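PDB 6ICL: methylxanthine N3-demethylase NdmB from Pseudomonas putida, which removes the N3-methyl group of theobromine and related methylxanthines in caffeine degradation, as a Rieske non-heme iron oxygenase that consumes NADH and oxygen. Local coordinates for residues A[217-230]-A[337-349]. Numbering follows the deposited sequence.
Sequences VYVNRVDGELQFKL and KISVQFRKWHKEL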
loop_
_atom_site.group_PDB
_atom_site.type_symbol
_atom_site.label_atom_id
_atom_site.label_comp_id
_atom_site.label_asym_id
_atom_site.label_seq_id
_atom_site.Cartn_x
_atom_site.Cartn_y
_atom_site.Cartn_z
ATOM N N VAL A 217 -29.417 4.052 42.412
ATOM C CA VAL A 217 -28.221 3.226 42.406
ATOM C C VAL A 217 -27.348 3.620 43.585
ATOM O O VAL A 217 -26.903 4.770 43.680
ATOM C CB VAL A 217 -27.442 3.341 41.088
ATOM C CG1 VAL A 217 -27.368 4.793 40.647
ATOM C CG2 VAL A 217 -26.054 2.746 41.262
ATOM N N TYR A 218 -27.105 2.672 44.477
ATOM C CA TYR A 218 -26.155 2.869 45.553
ATOM C C TYR A 218 -24.781 2.413 45.091
ATOM O O TYR A 218 -24.635 1.323 44.529
ATOM C CB TYR A 218 -26.586 2.103 46.797
ATOM C CG TYR A 218 -27.835 2.671 47.428
ATOM C CD1 TYR A 218 -27.821 3.930 48.018
ATOM C CD2 TYR A 218 -29.028 1.957 47.429
ATOM C CE1 TYR A 218 -28.958 4.464 48.598
ATOM C CE2 TYR A 218 -30.175 2.485 48.011
ATOM C CZ TYR A 218 -30.132 3.738 48.596
ATOM O OH TYR A 218 -31.263 4.273 49.178
ATOM N N VAL A 219 -23.780 3.252 45.322
ATOM C CA VAL A 219 -22.406 2.958 44.952
ATOM C C VAL A 219 -21.605 2.780 46.226
ATOM O O VAL A 219 -21.465 3.727 47.013
ATOM C CB VAL A 219 -21.804 4.072 44.083
ATOM C CG1 VAL A 219 -20.388 3.696 43.689
ATOM C CG2 VAL A 219 -22.690 4.334 42.857
ATOM N N ASN A 220 -21.073 1.580 46.427
ATOM C CA ASN A 220 -20.236 1.274 47.574
ATOM C C ASN A 220 -18.782 1.097 47.164
ATOM O O ASN A 220 -18.479 0.703 46.032
ATOM C CB ASN A 220 -20.696 -0.008 48.265
ATOM C CG ASN A 220 -22.146 0.055 48.695
ATOM O OD1 ASN A 220 -22.694 1.134 48.923
ATOM N ND2 ASN A 220 -22.775 -1.109 48.812
ATOM N N ARG A 221 -17.888 1.375 48.112
ATOM C CA ARG A 221 -16.495 0.951 48.067
ATOM C C ARG A 221 -16.330 -0.202 49.049
ATOM O O ARG A 221 -16.528 -0.022 50.257
ATOM C CB ARG A 221 -15.556 2.096 48.439
ATOM C CG ARG A 221 -15.673 3.361 47.590
ATOM C CD ARG A 221 -14.540 4.281 47.987
ATOM N NE ARG A 221 -14.593 5.610 47.391
ATOM C CZ ARG A 221 -13.720 6.562 47.709
ATOM N NH1 ARG A 221 -12.775 6.306 48.606
ATOM N NH2 ARG A 221 -13.779 7.754 47.145
ATOM N N VAL A 222 -15.985 -1.384 48.541
ATOM C CA VAL A 222 -15.878 -2.601 49.337
ATOM C C VAL A 222 -14.604 -3.327 48.912
ATOM O O VAL A 222 -14.515 -3.821 47.780
ATOM C CB VAL A 222 -17.104 -3.506 49.153
ATOM C CG1 VAL A 222 -16.942 -4.768 49.965
ATOM C CG2 VAL A 222 -18.385 -2.767 49.507
ATOM N N ASP A 223 -13.617 -3.385 49.806
ATOM C CA ASP A 223 -12.418 -4.202 49.615
ATOM C C ASP A 223 -11.731 -3.920 48.270
ATOM O O ASP A 223 -11.432 -4.835 47.501
ATOM C CB ASP A 223 -12.761 -5.694 49.734
ATOM C CG ASP A 223 -13.403 -6.061 51.080
ATOM O OD1 ASP A 223 -12.990 -5.502 52.107
ATOM O OD2 ASP A 223 -14.309 -6.927 51.108
ATOM N N GLY A 224 -11.480 -2.643 47.985
ATOM C CA GLY A 224 -10.792 -2.276 46.755
ATOM C C GLY A 224 -11.646 -2.261 45.500
ATOM O O GLY A 224 -11.102 -2.072 44.404
ATOM N N GLU A 225 -12.961 -2.440 45.620
ATOM C CA GLU A 225 -13.873 -2.515 44.488
ATOM C C GLU A 225 -14.920 -1.411 44.580
ATOM O O GLU A 225 -15.405 -1.099 45.672
ATOM C CB GLU A 225 -14.597 -3.867 44.445
ATOM C CG GLU A 225 -13.699 -5.102 44.615
ATOM C CD GLU A 225 -14.476 -6.406 44.440
ATOM O OE1 GLU A 225 -15.719 -6.357 44.263
ATOM O OE2 GLU A 225 -13.844 -7.483 44.469
ATOM N N LEU A 226 -15.274 -0.819 43.440
ATOM C CA LEU A 226 -16.562 -0.140 43.324
ATOM C C LEU A 226 -17.648 -1.183 43.102
ATOM O O LEU A 226 -17.518 -2.046 42.225
ATOM C CB LEU A 226 -16.571 0.865 42.174
ATOM C CG LEU A 226 -16.106 2.289 42.453
ATOM C CD1 LEU A 226 -16.177 3.107 41.181
ATOM C CD2 LEU A 226 -16.949 2.935 43.574
ATOM N N GLN A 227 -18.709 -1.127 43.910
ATOM C CA GLN A 227 -19.802 -2.074 43.806
ATOM C C GLN A 227 -21.113 -1.317 43.694
ATOM O O GLN A 227 -21.402 -0.428 44.505
ATOM C CB GLN A 227 -19.823 -3.028 44.997
ATOM C CG GLN A 227 -18.569 -3.856 45.103
ATOM C CD GLN A 227 -18.667 -4.917 46.176
ATOM O OE1 GLN A 227 -19.624 -4.939 46.949
ATOM N NE2 GLN A 227 -17.677 -5.808 46.226
ATOM N N PHE A 228 -21.884 -1.648 42.668
ATOM C CA PHE A 228 -23.189 -1.052 42.489
ATOM C C PHE A 228 -24.048 -2.046 41.734
ATOM O O PHE A 228 -23.549 -2.982 41.101
ATOM C CB PHE A 228 -23.120 0.296 41.755
ATOM C CG PHE A 228 -22.189 0.302 40.561
ATOM C CD1 PHE A 228 -20.825 0.476 40.727
ATOM C CD2 PHE A 228 -22.684 0.137 39.277
ATOM C CE1 PHE A 228 -19.967 0.487 39.632
ATOM C CE2 PHE A 228 -21.820 0.145 38.172
ATOM C CZ PHE A 228 -20.474 0.322 38.355
ATOM N N LYS A 229 -25.348 -1.841 41.827
ATOM C CA LYS A 229 -26.328 -2.725 41.235
ATOM C C LYS A 229 -27.369 -1.844 40.565
ATOM O O LYS A 229 -27.735 -0.796 41.098
ATOM C CB LYS A 229 -26.947 -3.659 42.307
ATOM C CG LYS A 229 -28.140 -4.477 41.828
ATOM C CD LYS A 229 -28.411 -5.676 42.747
ATOM C CE LYS A 229 -29.679 -6.439 42.347
ATOM N NZ LYS A 229 -30.657 -6.591 43.471
ATOM N N LEU A 230 -27.768 -2.216 39.360
ATOM C CA LEU A 230 -28.770 -1.491 38.596
ATOM C C LEU A 230 -29.913 -2.443 38.302
ATOM O O LEU A 230 -29.684 -3.576 37.863
ATOM C CB LEU A 230 -28.196 -0.939 37.284
ATOM C CG LEU A 230 -26.939 -0.067 37.341
ATOM C CD1 LEU A 230 -26.546 0.368 35.936
ATOM C CD2 LEU A 230 -27.136 1.150 38.216
ATOM N N LYS A 337 -23.572 9.341 38.239
ATOM C CA LYS A 337 -23.182 9.006 39.610
ATOM C C LYS A 337 -22.021 8.005 39.655
ATOM O O LYS A 337 -21.034 8.203 40.378
ATOM C CB LYS A 337 -24.414 8.453 40.345
ATOM C CG LYS A 337 -24.266 8.125 41.830
ATOM C CD LYS A 337 -25.609 7.570 42.348
ATOM C CE LYS A 337 -25.788 7.740 43.856
ATOM N NZ LYS A 337 -24.545 7.317 44.556
ATOM N N ILE A 338 -22.128 6.915 38.896
ATOM C CA ILE A 338 -21.037 5.935 38.845
ATOM C C ILE A 338 -19.740 6.597 38.401
ATOM O O ILE A 338 -18.691 6.449 39.038
ATOM C CB ILE A 338 -21.414 4.774 37.912
ATOM C CG1 ILE A 338 -22.591 3.990 38.499
ATOM C CG2 ILE A 338 -20.210 3.891 37.665
ATOM C CD1 ILE A 338 -23.303 3.119 37.465
ATOM N N SER A 339 -19.789 7.335 37.298
ATOM C CA SER A 339 -18.585 7.990 36.796
ATOM C C SER A 339 -18.019 8.978 37.817
ATOM O O SER A 339 -16.798 9.054 38.015
ATOM C CB SER A 339 -18.920 8.677 35.470
ATOM O OG SER A 339 -18.079 9.772 35.248
ATOM N N VAL A 340 -18.892 9.739 38.489
ATOM C CA VAL A 340 -18.419 10.700 39.486
ATOM C C VAL A 340 -17.736 9.983 40.647
ATOM O O VAL A 340 -16.654 10.380 41.095
ATOM C CB VAL A 340 -19.600 11.582 39.950
ATOM C CG1 VAL A 340 -19.228 12.420 41.173
ATOM C CG2 VAL A 340 -20.023 12.488 38.825
ATOM N N GLN A 341 -18.333 8.898 41.132
ATOM C CA GLN A 341 -17.706 8.126 42.208
ATOM C C GLN A 341 -16.388 7.502 41.754
ATOM O O GLN A 341 -15.429 7.401 42.531
ATOM C CB GLN A 341 -18.674 7.049 42.700
ATOM C CG GLN A 341 -19.888 7.644 43.397
ATOM C CD GLN A 341 -19.473 8.655 44.460
ATOM O OE1 GLN A 341 -18.652 8.356 45.334
ATOM N NE2 GLN A 341 -20.014 9.859 44.371
ATOM N N PHE A 342 -16.320 7.096 40.488
ATOM C CA PHE A 342 -15.081 6.560 39.931
ATOM C C PHE A 342 -13.995 7.630 39.902
ATOM O O PHE A 342 -12.865 7.416 40.371
ATOM C CB PHE A 342 -15.382 6.026 38.530
ATOM C CG PHE A 342 -14.196 5.439 37.803
ATOM C CD1 PHE A 342 -13.650 4.217 38.195
ATOM C CD2 PHE A 342 -13.691 6.067 36.673
ATOM C CE1 PHE A 342 -12.583 3.657 37.484
ATOM C CE2 PHE A 342 -12.621 5.515 35.946
ATOM C CZ PHE A 342 -12.073 4.305 36.356
ATOM N N ARG A 343 -14.328 8.799 39.364
ATOM C CA ARG A 343 -13.382 9.910 39.341
ATOM C C ARG A 343 -12.957 10.329 40.749
ATOM O O ARG A 343 -11.775 10.604 40.991
ATOM C CB ARG A 343 -14.002 11.083 38.588
ATOM C CG ARG A 343 -14.301 10.739 37.152
ATOM C CD ARG A 343 -14.906 11.868 36.395
ATOM N NE ARG A 343 -15.051 11.471 35.006
ATOM C CZ ARG A 343 -14.948 12.286 33.968
ATOM N NH1 ARG A 343 -14.695 13.568 34.157
ATOM N NH2 ARG A 343 -15.078 11.818 32.735
ATOM N N LYS A 344 -13.903 10.364 41.695
ATOM C CA LYS A 344 -13.567 10.717 43.076
ATOM C C LYS A 344 -12.519 9.780 43.642
ATOM O O LYS A 344 -11.523 10.219 44.227
ATOM C CB LYS A 344 -14.815 10.667 43.961
ATOM C CG LYS A 344 -15.767 11.837 43.820
ATOM C CD LYS A 344 -16.684 11.915 45.064
ATOM C CE LYS A 344 -17.802 12.966 44.920
ATOM N NZ LYS A 344 -17.305 14.374 44.827
ATOM N N TRP A 345 -12.734 8.472 43.491
ATOM C CA TRP A 345 -11.805 7.534 44.098
ATOM C C TRP A 345 -10.471 7.533 43.368
ATOM O O TRP A 345 -9.424 7.408 44.010
ATOM C CB TRP A 345 -12.418 6.137 44.143
ATOM C CG TRP A 345 -11.792 5.239 45.154
ATOM C CD1 TRP A 345 -10.763 5.547 46.004
ATOM C CD2 TRP A 345 -12.153 3.886 45.436
ATOM N NE1 TRP A 345 -10.454 4.457 46.782
ATOM C CE2 TRP A 345 -11.296 3.429 46.458
ATOM C CE3 TRP A 345 -13.109 3.010 44.911
ATOM C CZ2 TRP A 345 -11.367 2.143 46.969
ATOM C CZ3 TRP A 345 -13.186 1.726 45.433
ATOM C CH2 TRP A 345 -12.326 1.312 46.457
ATOM N N HIS A 346 -10.477 7.725 42.043
ATOM C CA HIS A 346 -9.212 7.852 41.322
ATOM C C HIS A 346 -8.416 9.049 41.836
ATOM O O HIS A 346 -7.215 8.942 42.092
ATOM C CB HIS A 346 -9.463 7.968 39.812
ATOM C CG HIS A 346 -9.269 6.684 39.069
ATOM N ND1 HIS A 346 -8.074 6.357 38.457
ATOM C CD2 HIS A 346 -10.105 5.637 38.853
ATOM C CE1 HIS A 346 -8.186 5.167 37.890
ATOM N NE2 HIS A 346 -9.408 4.709 38.114
ATOM N N LYS A 347 -9.083 10.197 42.019
ATOM C CA LYS A 347 -8.380 11.393 42.492
ATOM C C LYS A 347 -7.814 11.185 43.886
ATOM O O LYS A 347 -6.684 11.590 44.175
ATOM C CB LYS A 347 -9.322 12.601 42.497
ATOM C CG LYS A 347 -8.629 13.921 42.849
ATOM C CD LYS A 347 -7.550 14.226 41.816
ATOM C CE LYS A 347 -6.871 15.567 42.035
ATOM N NZ LYS A 347 -5.636 15.693 41.185
ATOM N N GLU A 348 -8.594 10.557 44.761
ATOM C CA GLU A 348 -8.145 10.313 46.123
ATOM C C GLU A 348 -6.966 9.345 46.143
ATOM O O GLU A 348 -5.987 9.556 46.873
ATOM C CB GLU A 348 -9.321 9.780 46.940
ATOM C CG GLU A 348 -8.983 9.282 48.333
ATOM C CD GLU A 348 -10.191 8.665 49.011
ATOM O OE1 GLU A 348 -11.334 9.133 48.754
ATOM O OE2 GLU A 348 -9.996 7.695 49.777
ATOM N N LEU A 349 -7.044 8.280 45.332
ATOM C CA LEU A 349 -5.937 7.336 45.207
ATOM C C LEU A 349 -4.690 8.014 44.665
ATOM O O LEU A 349 -3.580 7.771 45.153
ATOM C CB LEU A 349 -6.341 6.179 44.297
ATOM C CG LEU A 349 -7.399 5.266 44.881
ATOM C CD1 LEU A 349 -8.082 4.479 43.765
ATOM C CD2 LEU A 349 -6.778 4.329 45.904
HETATM O O HOH W 1 -15.739 7.216 45.359
#
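R221 lies flat over the indole of W345, guanidinium and ring planes 4° apart. Its charged end covers the five-membered ring in a cation-pi contact (R221 CZ to that centroid 3.6 Å), while its CD sits over the six-membered ring as a CH-pi donor. The side chain, extended from CG to NE, thus runs the length of the indole. NH1 and NH2 of R221 both grip OE1 of E348, each at 3.2 Å, in a salt bridge that approaches from one face of the carboxylate; a weak bond joins NH1 to OE2. Water 1 accepts from R221 NH2 and donates to O and OE1 of Q341, pinning the arginine to the preceding helical turn.

The indole edge faces the hairpin, W345 CZ3 lying 3.6 Å from E225 O. L226 CG packs against W345 CE3 at the same edge, and L226 CD1 continues to F342 CA (3.8 Å). I338 lies across one face of F228, I338 CG1 4.0 Å from the ring centroid, and I338 CD1 reaches F228 CE2 at 3.4 Å. The aliphatic part of K337 passes V217 CG1, and its NZ pairs with E370.

In the second shell, S363 accepts from W345 NE1 through its carbonyl and bonds E348 OE2 through its hydroxyl, steadying both partners of R221. W189 of helix 185-192 packs on L226 and I338. The whole is an antiparallel beta-hairpin, closed by a type I' turn from V222 to E225, at the edge of the antiparallel sheet of a Rieske oxygenase catalytic domain, with helix segment 337-349 laid along it, nearly antiparallel to strand 225-230 (167°).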